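Local coordinates for beta-hydroxyacid dehydrogenase, 3-hydroxyisobutyrate dehydrogenase (Saccharomonospora xinjiangensis XJ-54, PDB 6GRL), which is an S-selective imine reductase, an oxidoreductase of reductive amination that probably draws its hydride from NADPH, at residues A[30-38]-A[136-144]; A[148-159]-A[171-182]. One frame throughout, in Å; residues are numbered along the deposited sequence. Where two conformers were deposited one is given.

Interaction 1: residues A[30-38]-A[136-144]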
ATOM      1  N   ASP A  30     -14.048   1.982 -11.079  1.00 15.41           N
ATOM      2  CA  ASP A  30     -13.389   3.273 -11.268  1.00 15.45           C
ATOM      3  C   ASP A  30     -11.903   3.095 -11.564  1.00 15.13           C
ATOM      4  O   ASP A  30     -11.375   3.676 -12.518  1.00 16.40           O
ATOM      5  CB  ASP A  30     -13.597   4.159 -10.039  1.00 17.66           C
ATOM      6  CG  ASP A  30     -15.015   4.686  -9.934  1.00 23.65           C
ATOM      7  OD1 ASP A  30     -15.765   4.586 -10.928  1.00 24.29           O
ATOM      8  OD2 ASP A  30     -15.377   5.211  -8.860  1.00 26.85           O
ATOM      9  N   MET A  31     -11.216   2.276 -10.766  1.00 14.43           N
ATOM     10  CA  MET A  31      -9.788   2.067 -10.987  1.00 12.89           C
ATOM     11  C   MET A  31      -9.538   1.247 -12.248  1.00 11.53           C
ATOM     12  O   MET A  31      -8.670   1.590 -13.059  1.00 13.04           O
ATOM     13  CB  MET A  31      -9.159   1.393  -9.767  1.00 13.44           C
ATOM     14  CG  MET A  31      -7.640   1.310  -9.824  1.00 13.85           C
ATOM     15  SD  MET A  31      -6.834   2.924  -9.824  1.00 19.00           S
ATOM     16  CE  MET A  31      -6.941   3.359  -8.090  1.00 19.46           C
ATOM     17  N   GLY A  32     -10.288   0.158 -12.428  1.00 11.73           N
ATOM     18  CA  GLY A  32     -10.089  -0.680 -13.600  1.00 10.96           C
ATOM     19  C   GLY A  32     -10.337   0.059 -14.902  1.00 12.92           C
ATOM     20  O   GLY A  32      -9.624  -0.146 -15.888  1.00 11.55           O
ATOM     21  N   SER A  33     -11.349   0.929 -14.923  1.00 10.91           N
ATOM     22  CA  SER A  33     -11.607   1.732 -16.114  1.00 12.81           C
ATOM     23  C   SER A  33     -10.467   2.706 -16.377  1.00 13.19           C
ATOM     24  O   SER A  33     -10.078   2.917 -17.533  1.00 13.43           O
ATOM     25  CB  SER A  33     -12.929   2.487 -15.970  1.00 15.31           C
ATOM     26  OG  SER A  33     -14.027   1.593 -15.922  1.00 16.51           O
ATOM     27  N   ALA A  34      -9.919   3.310 -15.319  1.00 12.46           N
ATOM     28  CA  ALA A  34      -8.801   4.232 -15.488  1.00 12.54           C
ATOM     29  C   ALA A  34      -7.558   3.507 -15.986  1.00 13.70           C
ATOM     30  O   ALA A  34      -6.788   4.055 -16.783  1.00 16.12           O
ATOM     31  CB  ALA A  34      -8.512   4.955 -14.173  1.00 15.67           C
ATOM     32  N   ILE A  35      -7.347   2.273 -15.526  1.00 10.94           N
ATOM     33  CA  ILE A  35      -6.216   1.485 -16.003  1.00 11.56           C
ATOM     34  C   ILE A  35      -6.411   1.110 -17.467  1.00 12.03           C
ATOM     35  O   ILE A  35      -5.491   1.233 -18.284  1.00 12.15           O
ATOM     36  CB  ILE A  35      -6.023   0.244 -15.114  1.00 11.70           C
ATOM     37  CG1 ILE A  35      -5.496   0.665 -13.741  1.00 17.24           C
ATOM     38  CG2 ILE A  35      -5.086  -0.757 -15.777  1.00 13.39           C
ATOM     39  CD1 ILE A  35      -5.667  -0.382 -12.673  1.00 19.18           C
ATOM     40  N   ALA A  36      -7.614   0.649 -17.820  1.00 11.08           N
ATOM     41  CA  ALA A  36      -7.896   0.315 -19.212  1.00 12.97           C
ATOM     42  C   ALA A  36      -7.747   1.535 -20.112  1.00 13.03           C
ATOM     43  O   ALA A  36      -7.201   1.436 -21.216  1.00 12.76           O
ATOM     44  CB  ALA A  36      -9.298  -0.280 -19.337  1.00 12.48           C
ATOM     45  N   ARG A  37      -8.223   2.696 -19.650  1.00 12.80           N
ATOM     46  CA  ARG A  37      -8.070   3.927 -20.423  1.00 14.35           C
ATOM     47  C   ARG A  37      -6.602   4.240 -20.673  1.00 14.06           C
ATOM     48  O   ARG A  37      -6.220   4.618 -21.788  1.00 16.90           O
ATOM     49  CB  ARG A  37      -8.740   5.094 -19.699  1.00 18.14           C
ATOM     50  CG  ARG A  37     -10.239   5.196 -19.903  1.00 21.00           C
ATOM     51  CD  ARG A  37     -10.741   6.590 -19.548  1.00 24.52           C
ATOM     52  NE  ARG A  37     -10.378   6.969 -18.184  1.00 27.08           N
ATOM     53  CZ  ARG A  37     -11.113   6.693 -17.112  1.00 26.41           C
ATOM     54  NH1 ARG A  37     -12.256   6.035 -17.242  1.00 28.52           N
ATOM     55  NH2 ARG A  37     -10.705   7.074 -15.909  1.00 25.65           N
ATOM     56  N   ALA A  38      -5.761   4.090 -19.646  1.00 14.23           N
ATOM     57  CA  ALA A  38      -4.343   4.394 -19.800  1.00 15.28           C
ATOM     58  C   ALA A  38      -3.700   3.506 -20.857  1.00 16.10           C
ATOM     59  O   ALA A  38      -2.885   3.976 -21.660  1.00 18.99           O
ATOM     60  CB  ALA A  38      -3.624   4.243 -18.460  1.00 15.92           C
ATOM     61  N   ILE A 136      -1.878  -0.235  -5.640  1.00 14.26           N
ATOM     62  CA  ILE A 136      -1.922   1.115  -6.193  1.00 15.33           C
ATOM     63  C   ILE A 136      -2.096   2.124  -5.068  1.00 21.04           C
ATOM     64  O   ILE A 136      -2.962   1.958  -4.198  1.00 21.86           O
ATOM     65  CB  ILE A 136      -3.053   1.253  -7.226  1.00 16.48           C
ATOM     66  CG1 ILE A 136      -2.849   0.265  -8.377  1.00 16.27           C
ATOM     67  CG2 ILE A 136      -3.133   2.683  -7.747  1.00 20.16           C
ATOM     68  CD1 ILE A 136      -4.054   0.133  -9.284  1.00 16.54           C
ATOM     69  N   MET A 137      -1.278   3.173  -5.088  1.00 19.82           N
ATOM     70  CA  MET A 137      -1.440   4.332  -4.217  1.00 24.22           C
ATOM     71  C   MET A 137      -1.847   5.510  -5.094  1.00 23.47           C
ATOM     72  O   MET A 137      -1.068   5.955  -5.943  1.00 23.87           O
ATOM     73  CB  MET A 137      -0.154   4.635  -3.451  1.00 34.81           C
ATOM     74  CG  MET A 137       0.566   3.407  -2.926  1.00 41.34           C
ATOM     75  SD  MET A 137       1.186   3.638  -1.249  1.00 50.66           S
ATOM     76  CE  MET A 137      -0.349   3.801  -0.341  1.00 49.86           C
ATOM     77  N   GLY A 138      -3.061   6.006  -4.895  1.00 21.71           N
ATOM     78  CA  GLY A 138      -3.577   7.120  -5.659  1.00 22.08           C
ATOM     79  C   GLY A 138      -4.994   6.871  -6.124  1.00 22.96           C
ATOM     80  O   GLY A 138      -5.561   5.795  -5.947  1.00 25.82           O
ATOM     81  N   ASP A 139      -5.568   7.908  -6.749  1.00 23.52           N
ATOM     82  CA  ASP A 139      -6.948   7.924  -7.203  1.00 27.78           C
ATOM     83  C   ASP A 139      -7.035   7.611  -8.692  1.00 24.88           C
ATOM     84  O   ASP A 139      -6.114   7.923  -9.454  1.00 23.44           O
ATOM     85  CB  ASP A 139      -7.586   9.288  -6.927  1.00 31.64           C
ATOM     86  CG  ASP A 139      -7.626   9.619  -5.451  1.00 36.63           C
ATOM     87  OD1 ASP A 139      -7.705   8.676  -4.635  1.00 38.02           O
ATOM     88  OD2 ASP A 139      -7.572  10.818  -5.104  1.00 38.88           O
ATOM     89  N   PRO A 140      -8.135   6.993  -9.119  1.00 24.04           N
ATOM     90  CA  PRO A 140      -8.297   6.619 -10.535  1.00 23.20           C
ATOM     91  C   PRO A 140      -8.102   7.790 -11.487  1.00 23.03           C
ATOM     92  O   PRO A 140      -7.473   7.614 -12.540  1.00 20.86           O
ATOM     93  CB  PRO A 140      -9.733   6.075 -10.591  1.00 21.95           C
ATOM     94  CG  PRO A 140      -9.965   5.531  -9.223  1.00 21.84           C
ATOM     95  CD  PRO A 140      -9.203   6.427  -8.273  1.00 23.01           C
ATOM     96  N   PRO A 141      -8.615   8.996 -11.187  1.00 25.36           N
ATOM     97  CA  PRO A 141      -8.378  10.114 -12.119  1.00 25.21           C
ATOM     98  C   PRO A 141      -6.909  10.452 -12.321  1.00 25.50           C
ATOM     99  O   PRO A 141      -6.582  11.156 -13.285  1.00 27.85           O
ATOM    100  CB  PRO A 141      -9.132  11.282 -11.469  1.00 25.36           C
ATOM    101  CG  PRO A 141     -10.188  10.640 -10.672  1.00 26.55           C
ATOM    102  CD  PRO A 141      -9.548   9.406 -10.119  1.00 26.10           C
ATOM    103  N   ASP A 142      -6.015   9.973 -11.457  1.00 23.21           N
ATOM    104  CA  ASP A 142      -4.596  10.280 -11.558  1.00 23.64           C
ATOM    105  C   ASP A 142      -3.782   9.141 -12.161  1.00 22.84           C
ATOM    106  O   ASP A 142      -2.551   9.234 -12.206  1.00 23.81           O
ATOM    107  CB  ASP A 142      -4.037  10.646 -10.180  1.00 26.64           C
ATOM    108  CG  ASP A 142      -4.635  11.927  -9.633  1.00 30.04           C
ATOM    109  OD1 ASP A 142      -5.081  12.768 -10.441  1.00 31.90           O
ATOM    110  OD2 ASP A 142      -4.658  12.091  -8.396  1.00 29.91           O
ATOM    111  N   VAL A 143      -4.436   8.070 -12.620  1.00 21.01           N
ATOM    112  CA  VAL A 143      -3.708   6.968 -13.236  1.00 18.70           C
ATOM    113  C   VAL A 143      -3.015   7.462 -14.498  1.00 21.76           C
ATOM    114  O   VAL A 143      -3.580   8.235 -15.283  1.00 22.74           O
ATOM    115  CB  VAL A 143      -4.658   5.794 -13.532  1.00 18.21           C
ATOM    116  CG1 VAL A 143      -3.964   4.733 -14.381  1.00 17.46           C
ATOM    117  CG2 VAL A 143      -5.162   5.187 -12.235  1.00 20.32           C
ATOM    118  N   GLY A 144      -1.772   7.027 -14.688  1.00 19.23           N
ATOM    119  CA  GLY A 144      -0.969   7.477 -15.804  1.00 20.76           C
ATOM    120  C   GLY A 144      -0.197   8.753 -15.560  1.00 21.29           C
ATOM    121  O   GLY A 144       0.428   9.266 -16.495  1.00 23.63           O
TER
HETATM  122  O   HOH W   1      -7.912   8.357 -15.219  1.00 27.36           O
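Met-31 reaches from the first turn of helix 30-41 to pack against Ile-136, Gly-138, Pro-140 and Val-143, and its path illustrates how a flexible thioether fits several unlike neighbours. From CB the chain runs to CG, which stands anti to the backbone N (chi1 -172°) and meets Ile-136 CD1 at 3.8 Å. The chain then bends at its next two torsions: SD lies 3.7 Å from Val-143 CG2, and CE swings on, away from the helix, to 3.5 Å from Gly-138 O and also touches Pro-140 CD. Met-31 and Ile-136 meet tip to tip, whereas Met-31 and Pro-140 cross at about a right angle.

Replacing Met-31 by an alanine would probably open a gap between Ile-136, Pro-140 and Val-143, leaving the Ile-136 side chain with Ile-35 as its chief neighbour on the helix.

One turn on, Ala-34 is small enough for close approach, its CB 3.3 Å from Pro-140 O. That carbonyl also accepts from a water at 2.8 Å, which in turn accepts from Arg-37 NH2 in the guanidinium plane. Val-143 CG1 packs against Ala-38 CB. No direct hydrogen bond crosses this apolar contact. It joins helix 30-41, whose Gly-32 fits a GxGxxG pattern consistent with a Rossmann-type nucleotide-binding turn, to the end of strand 130-137 and the turn after it; Cys-83 touches Met-31 and Ile-35, while Leu-150 of strand 149-154 backs Ile-136.

Interaction 2: residues A[148-159]-A[171-182]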
ATOM      1  N   VAL A 148       0.186   8.829  -9.039  1.00 21.18           N
ATOM      2  CA  VAL A 148      -0.154   7.445  -8.734  1.00 19.08           C
ATOM      3  C   VAL A 148       1.143   6.651  -8.678  1.00 22.27           C
ATOM      4  O   VAL A 148       1.999   6.790  -9.559  1.00 23.65           O
ATOM      5  CB  VAL A 148      -1.118   6.842  -9.774  1.00 17.40           C
ATOM      6  CG1 VAL A 148      -1.080   5.321  -9.730  1.00 19.92           C
ATOM      7  CG2 VAL A 148      -2.531   7.339  -9.526  1.00 18.89           C
ATOM      8  N   SER A 149       1.297   5.839  -7.634  1.00 22.87           N
ATOM      9  CA  SER A 149       2.446   4.964  -7.479  1.00 22.73           C
ATOM     10  C   SER A 149       1.971   3.530  -7.296  1.00 19.99           C
ATOM     11  O   SER A 149       0.913   3.279  -6.711  1.00 20.60           O
ATOM     12  CB  SER A 149       3.318   5.385  -6.290  1.00 27.24           C
ATOM     13  OG  SER A 149       2.605   5.280  -5.072  1.00 29.75           O
ATOM     14  N   LEU A 150       2.761   2.589  -7.806  1.00 19.65           N
ATOM     15  CA  LEU A 150       2.410   1.176  -7.779  1.00 18.38           C
ATOM     16  C   LEU A 150       3.562   0.377  -7.193  1.00 21.79           C
ATOM     17  O   LEU A 150       4.721   0.590  -7.562  1.00 24.57           O
ATOM     18  CB  LEU A 150       2.071   0.663  -9.185  1.00 16.42           C
ATOM     19  CG  LEU A 150       0.860   1.277  -9.894  1.00 15.24           C
ATOM     20  CD1 LEU A 150       1.271   2.473 -10.742  1.00 17.81           C
ATOM     21  CD2 LEU A 150       0.153   0.231 -10.746  1.00 13.93           C
ATOM     22  N   SER A 151       3.241  -0.536  -6.281  1.00 18.20           N
ATOM     23  CA  SER A 151       4.208  -1.455  -5.698  1.00 18.58           C
ATOM     24  C   SER A 151       3.963  -2.850  -6.253  1.00 14.41           C
ATOM     25  O   SER A 151       2.816  -3.295  -6.343  1.00 15.10           O
ATOM     26  CB  SER A 151       4.099  -1.476  -4.171  1.00 21.87           C
ATOM     27  OG  SER A 151       4.411  -0.212  -3.611  1.00 28.36           O
ATOM     28  N   PHE A 152       5.039  -3.544  -6.623  1.00 15.86           N
ATOM     29  CA  PHE A 152       4.929  -4.860  -7.234  1.00 15.24           C
ATOM     30  C   PHE A 152       5.806  -5.869  -6.507  1.00 15.27           C
ATOM     31  O   PHE A 152       6.862  -5.531  -5.966  1.00 15.96           O
ATOM     32  CB  PHE A 152       5.313  -4.829  -8.718  1.00 15.59           C
ATOM     33  CG  PHE A 152       4.302  -4.143  -9.586  1.00 13.75           C
ATOM     34  CD1 PHE A 152       3.198  -4.830 -10.062  1.00 12.93           C
ATOM     35  CD2 PHE A 152       4.449  -2.808  -9.915  1.00 13.75           C
ATOM     36  CE1 PHE A 152       2.263  -4.198 -10.857  1.00 13.84           C
ATOM     37  CE2 PHE A 152       3.518  -2.170 -10.710  1.00 14.93           C
ATOM     38  CZ  PHE A 152       2.424  -2.866 -11.182  1.00 13.48           C
ATOM     39  N   SER A 153       5.349  -7.119  -6.505  1.00 12.46           N
ATOM     40  CA  SER A 153       6.127  -8.230  -5.980  1.00 12.56           C
ATOM     41  C   SER A 153       5.813  -9.472  -6.802  1.00 15.84           C
ATOM     42  O   SER A 153       4.759  -9.573  -7.437  1.00 14.11           O
ATOM     43  CB  SER A 153       5.845  -8.468  -4.491  1.00 14.68           C
ATOM     44  OG  SER A 153       4.454  -8.494  -4.221  1.00 15.38           O
ATOM     45  N   GLY A 154       6.748 -10.415  -6.788  1.00 13.36           N
ATOM     46  CA  GLY A 154       6.660 -11.622  -7.576  1.00 16.68           C
ATOM     47  C   GLY A 154       7.966 -11.872  -8.294  1.00 19.81           C
ATOM     48  O   GLY A 154       9.015 -11.341  -7.914  1.00 25.42           O
ATOM     49  N   SER A 155       7.891 -12.678  -9.351  1.00 27.95           N
ATOM     50  CA  SER A 155       9.086 -13.042 -10.102  0.71 26.69           C
ATOM     51  C   SER A 155       9.790 -11.800 -10.634  1.00 24.05           C
ATOM     52  O   SER A 155       9.173 -10.948 -11.279  1.00 28.46           O
ATOM     53  CB  SER A 155       8.721 -13.975 -11.255  0.71 25.38           C
ATOM     54  OG  SER A 155       9.753 -14.006 -12.226  0.71 24.42           O
ATOM     55  N   ARG A 156      11.093 -11.705 -10.359  1.00 29.89           N
ATOM     56  CA  ARG A 156      11.868 -10.552 -10.808  1.00 30.45           C
ATOM     57  C   ARG A 156      11.981 -10.515 -12.327  1.00 30.22           C
ATOM     58  O   ARG A 156      11.976  -9.435 -12.927  1.00 25.47           O
ATOM     59  CB  ARG A 156      13.255 -10.570 -10.168  1.00 34.88           C
ATOM     60  CG  ARG A 156      13.929  -9.211 -10.109  1.00 37.28           C
ATOM     61  CD  ARG A 156      15.305  -9.302  -9.469  1.00 42.48           C
ATOM     62  NE  ARG A 156      15.326  -8.709  -8.136  1.00 42.51           N
ATOM     63  CZ  ARG A 156      15.263  -9.407  -7.008  1.00 43.81           C
ATOM     64  NH1 ARG A 156      15.288  -8.783  -5.838  1.00 44.28           N
ATOM     65  NH2 ARG A 156      15.175 -10.730  -7.047  1.00 45.49           N
ATOM     66  N   SER A 157      12.091 -11.684 -12.963  1.00 33.44           N
ATOM     67  CA  SER A 157      12.196 -11.723 -14.418  1.00 32.65           C
ATOM     68  C   SER A 157      10.928 -11.195 -15.078  1.00 28.59           C
ATOM     69  O   SER A 157      10.993 -10.497 -16.096  1.00 29.82           O
ATOM     70  CB  SER A 157      12.493 -13.149 -14.885  1.00 35.02           C
ATOM     71  OG  SER A 157      11.403 -14.012 -14.611  1.00 33.54           O
ATOM     72  N   ALA A 158       9.763 -11.516 -14.509  1.00 29.28           N
ATOM     73  CA  ALA A 158       8.510 -11.016 -15.065  1.00 25.16           C
ATOM     74  C   ALA A 158       8.381  -9.510 -14.870  1.00 24.96           C
ATOM     75  O   ALA A 158       7.852  -8.809 -15.741  1.00 22.38           O
ATOM     76  CB  ALA A 158       7.326 -11.743 -14.431  1.00 26.38           C
ATOM     77  N   PHE A 159       8.856  -8.995 -13.735  1.00 23.52           N
ATOM     78  CA  PHE A 159       8.803  -7.555 -13.507  1.00 20.21           C
ATOM     79  C   PHE A 159       9.736  -6.816 -14.460  1.00 20.84           C
ATOM     80  O   PHE A 159       9.355  -5.801 -15.054  1.00 20.16           O
ATOM     81  CB  PHE A 159       9.159  -7.234 -12.056  1.00 19.91           C
ATOM     82  CG  PHE A 159       9.249  -5.764 -11.772  1.00 19.99           C
ATOM     83  CD1 PHE A 159       8.109  -5.032 -11.497  1.00 19.28           C
ATOM     84  CD2 PHE A 159      10.472  -5.111 -11.796  1.00 22.13           C
ATOM     85  CE1 PHE A 159       8.185  -3.678 -11.240  1.00 18.59           C
ATOM     86  CE2 PHE A 159      10.554  -3.757 -11.546  1.00 22.66           C
ATOM     87  CZ  PHE A 159       9.410  -3.039 -11.265  1.00 21.95           C
ATOM     88  N   GLY A 171       4.213   5.771 -11.220  1.00 20.70           N
ATOM     89  CA  GLY A 171       5.476   5.343 -10.642  1.00 22.86           C
ATOM     90  C   GLY A 171       5.391   3.903 -10.158  1.00 22.17           C
ATOM     91  O   GLY A 171       4.383   3.472  -9.600  1.00 24.72           O
ATOM     92  N   VAL A 172       6.484   3.163 -10.349  0.55 22.30           N
ATOM     93  CA  VAL A 172       6.512   1.722 -10.116  0.55 21.23           C
ATOM     94  C   VAL A 172       7.754   1.359  -9.309  0.55 21.66           C
ATOM     95  O   VAL A 172       8.843   1.888  -9.558  0.55 22.88           O
ATOM     96  CB  VAL A 172       6.477   0.949 -11.454  0.55 21.33           C
ATOM     97  CG1 VAL A 172       6.856  -0.503 -11.255  0.55 20.87           C
ATOM     98  CG2 VAL A 172       5.100   1.057 -12.093  0.55 19.65           C
ATOM     99  N   ALA A 173       7.589   0.450  -8.343  1.00 21.07           N
ATOM    100  CA  ALA A 173       8.682  -0.015  -7.503  1.00 23.01           C
ATOM    101  C   ALA A 173       8.518  -1.511  -7.276  1.00 21.86           C
ATOM    102  O   ALA A 173       7.398  -2.002  -7.115  1.00 21.49           O
ATOM    103  CB  ALA A 173       8.721   0.725  -6.161  1.00 23.16           C
ATOM    104  N   TYR A 174       9.637  -2.230  -7.277  1.00 22.01           N
ATOM    105  CA  TYR A 174       9.656  -3.672  -7.074  1.00 22.62           C
ATOM    106  C   TYR A 174      10.153  -3.984  -5.669  1.00 24.36           C
ATOM    107  O   TYR A 174      11.133  -3.396  -5.201  1.00 28.02           O
ATOM    108  CB  TYR A 174      10.551  -4.352  -8.114  1.00 26.09           C
ATOM    109  CG  TYR A 174      10.627  -5.857  -7.998  1.00 24.96           C
ATOM    110  CD1 TYR A 174       9.562  -6.661  -8.383  1.00 21.94           C
ATOM    111  CD2 TYR A 174      11.775  -6.476  -7.516  1.00 26.91           C
ATOM    112  CE1 TYR A 174       9.633  -8.039  -8.284  1.00 22.75           C
ATOM    113  CE2 TYR A 174      11.855  -7.852  -7.414  1.00 27.11           C
ATOM    114  CZ  TYR A 174      10.783  -8.629  -7.799  1.00 26.07           C
ATOM    115  OH  TYR A 174      10.861  -9.999  -7.698  1.00 29.81           O
ATOM    116  N   HIS A 175       9.475  -4.918  -4.996  1.00 21.14           N
ATOM    117  CA  HIS A 175       9.740  -5.174  -3.588  1.00 24.31           C
ATOM    118  C   HIS A 175      10.362  -6.532  -3.293  1.00 25.63           C
ATOM    119  O   HIS A 175      10.901  -6.713  -2.196  1.00 28.08           O
ATOM    120  CB  HIS A 175       8.448  -5.028  -2.771  1.00 23.24           C
ATOM    121  CG  HIS A 175       8.117  -3.610  -2.425  1.00 29.27           C
ATOM    122  ND1 HIS A 175       7.327  -2.812  -3.225  1.00 30.62           N
ATOM    123  CD2 HIS A 175       8.486  -2.839  -1.374  1.00 32.24           C
ATOM    124  CE1 HIS A 175       7.214  -1.616  -2.678  1.00 29.82           C
ATOM    125  NE2 HIS A 175       7.908  -1.605  -1.554  1.00 32.26           N
ATOM    126  N   GLY A 176      10.310  -7.479  -4.214  1.00 22.18           N
ATOM    127  CA  GLY A 176      10.992  -8.742  -4.008  1.00 23.97           C
ATOM    128  C   GLY A 176      10.244  -9.893  -4.646  1.00 24.53           C
ATOM    129  O   GLY A 176       9.174  -9.731  -5.229  1.00 23.34           O
ATOM    130  N   GLU A 177      10.841 -11.081  -4.506  1.00 24.28           N
ATOM    131  CA  GLU A 177      10.305 -12.281  -5.140  1.00 23.53           C
ATOM    132  C   GLU A 177       9.054 -12.790  -4.436  1.00 21.04           C
ATOM    133  O   GLU A 177       8.157 -13.333  -5.090  1.00 19.06           O
ATOM    134  CB  GLU A 177      11.369 -13.376  -5.172  1.00 29.99           C
ATOM    135  CG  GLU A 177      12.644 -12.991  -5.902  1.00 37.19           C
ATOM    136  CD  GLU A 177      12.599 -13.347  -7.373  1.00 42.42           C
ATOM    137  OE1 GLU A 177      11.620 -13.993  -7.799  1.00 41.69           O
ATOM    138  OE2 GLU A 177      13.547 -12.985  -8.103  1.00 46.14           O
ATOM    139  N   ASP A 178       8.988 -12.646  -3.114  1.00 18.34           N
ATOM    140  CA  ASP A 178       7.805 -13.044  -2.362  1.00 15.99           C
ATOM    141  C   ASP A 178       6.584 -12.310  -2.897  1.00 15.26           C
ATOM    142  O   ASP A 178       6.496 -11.082  -2.801  1.00 13.53           O
ATOM    143  CB  ASP A 178       8.018 -12.747  -0.876  1.00 18.04           C
ATOM    144  CG  ASP A 178       6.842 -13.165  -0.003  1.00 19.36           C
ATOM    145  OD1 ASP A 178       5.846 -13.715  -0.521  1.00 19.56           O
ATOM    146  OD2 ASP A 178       6.917 -12.936   1.223  1.00 23.32           O
ATOM    147  N   ALA A 179       5.643 -13.068  -3.463  1.00 15.70           N
ATOM    148  CA  ALA A 179       4.491 -12.467  -4.125  1.00 11.30           C
ATOM    149  C   ALA A 179       3.645 -11.618  -3.185  1.00 11.27           C
ATOM    150  O   ALA A 179       2.923 -10.734  -3.656  1.00 13.77           O
ATOM    151  CB  ALA A 179       3.623 -13.553  -4.761  1.00 12.78           C
ATOM    152  N   GLY A 180       3.722 -11.854  -1.880  1.00 12.16           N
ATOM    153  CA  GLY A 180       2.942 -11.090  -0.930  1.00 11.60           C
ATOM    154  C   GLY A 180       3.555  -9.793  -0.453  1.00 13.82           C
ATOM    155  O   GLY A 180       2.935  -9.097   0.357  1.00 15.82           O
ATOM    156  N   LEU A 181       4.745  -9.428  -0.940  1.00 13.53           N
ATOM    157  CA  LEU A 181       5.446  -8.271  -0.385  1.00 15.10           C
ATOM    158  C   LEU A 181       4.754  -6.956  -0.723  1.00 15.98           C
ATOM    159  O   LEU A 181       4.783  -6.023   0.089  1.00 14.77           O
ATOM    160  CB  LEU A 181       6.893  -8.246  -0.876  1.00 16.87           C
ATOM    161  CG  LEU A 181       7.828  -9.241  -0.189  1.00 20.35           C
ATOM    162  CD1 LEU A 181       9.208  -9.219  -0.829  1.00 20.99           C
ATOM    163  CD2 LEU A 181       7.915  -8.957   1.301  1.00 23.89           C
ATOM    164  N   ALA A 182       4.146  -6.849  -1.908  1.00 14.25           N
ATOM    165  CA  ALA A 182       3.422  -5.627  -2.245  1.00 14.56           C
ATOM    166  C   ALA A 182       2.222  -5.437  -1.328  1.00 13.94           C
ATOM    167  O   ALA A 182       1.912  -4.311  -0.919  1.00 14.04           O
ATOM    168  CB  ALA A 182       2.983  -5.657  -3.710  1.00 15.23           C
TER
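Phe-159 and Arg-156, side chains of one helix, both come to Tyr-174 from the same side of its ring, while Gly-176 N lies over the other face. Phe-159 slides past it in the opposite direction: the two ring planes are 31° apart, an oblique pairing, and Tyr-174 CB sits over the phenylalanine face, 3.6 Å from the ring centroid, as a CH-pi contact. The tyrosine CG is anti to its own backbone N (chi1 -179°), which carries the ring along strand 171-174 toward the start of helix 156-166. In one of its two conformers Val-172 CG1 lies at the edge of the Phe-159 ring and also reaches Phe-152. Arg-156 crosses Tyr-174 at about a right angle, with Tyr-174 CE2 over one face of its guanidinium, while its NH2 forms a 3.0 Å salt bridge with Glu-177 OE2; guanidinium and carboxylate planes are turned 57° apart.

On the other side of the sheet, Ser-153 OG is gripped twice. It donates to Ala-179 O at 2.8 Å, from above the carbonyl plane, and accepts from Ala-182 N at 2.9 Å, joining the strand to the start of helix 181-209. Asp-178 OD1 accepts from Gly-180 N and also pairs with Arg-118.

Between these two sets, strands 149-154 and 171-174 run parallel, held by a ladder from Gly-171 N to Val-148 O through His-175 N to Phe-152 O, and Gly-154 N to Gly-176 O adds a nearly straight bond. This is the pairing of a beta-alpha-beta unit whose helix 156-166 packs over one face. Apolar side chains join helix to sheet; the exposed pair Arg-156 and Glu-177 is probably weakened by water, whereas the buried Ser-153 hydroxyl, held by a donor and an acceptor, is likely to be fixed in rotation.

How the interactions relate
The two contacts follow each other along the chain, one laying a helix on a strand end and turn, the other pairing two strands of the same sheet. Their centres lie 18 Å apart, yet they adjoin: strands 130-137 and 149-154 are antiparallel neighbours, with a probable hydrogen bond from Met-137 N to Ser-149 O, and Val-148 CG2 packs on the turn at Asp-139 and Asp-142. Interaction 2 adds the edge strand 171-174 and leads into helix 181-209. Together they cover one end of the mixed sheet of the NAD-binding domain, strands 130-137, 149-154 and 171-174, connecting the probable nucleotide-binding helix with the exit toward the C-terminal helices.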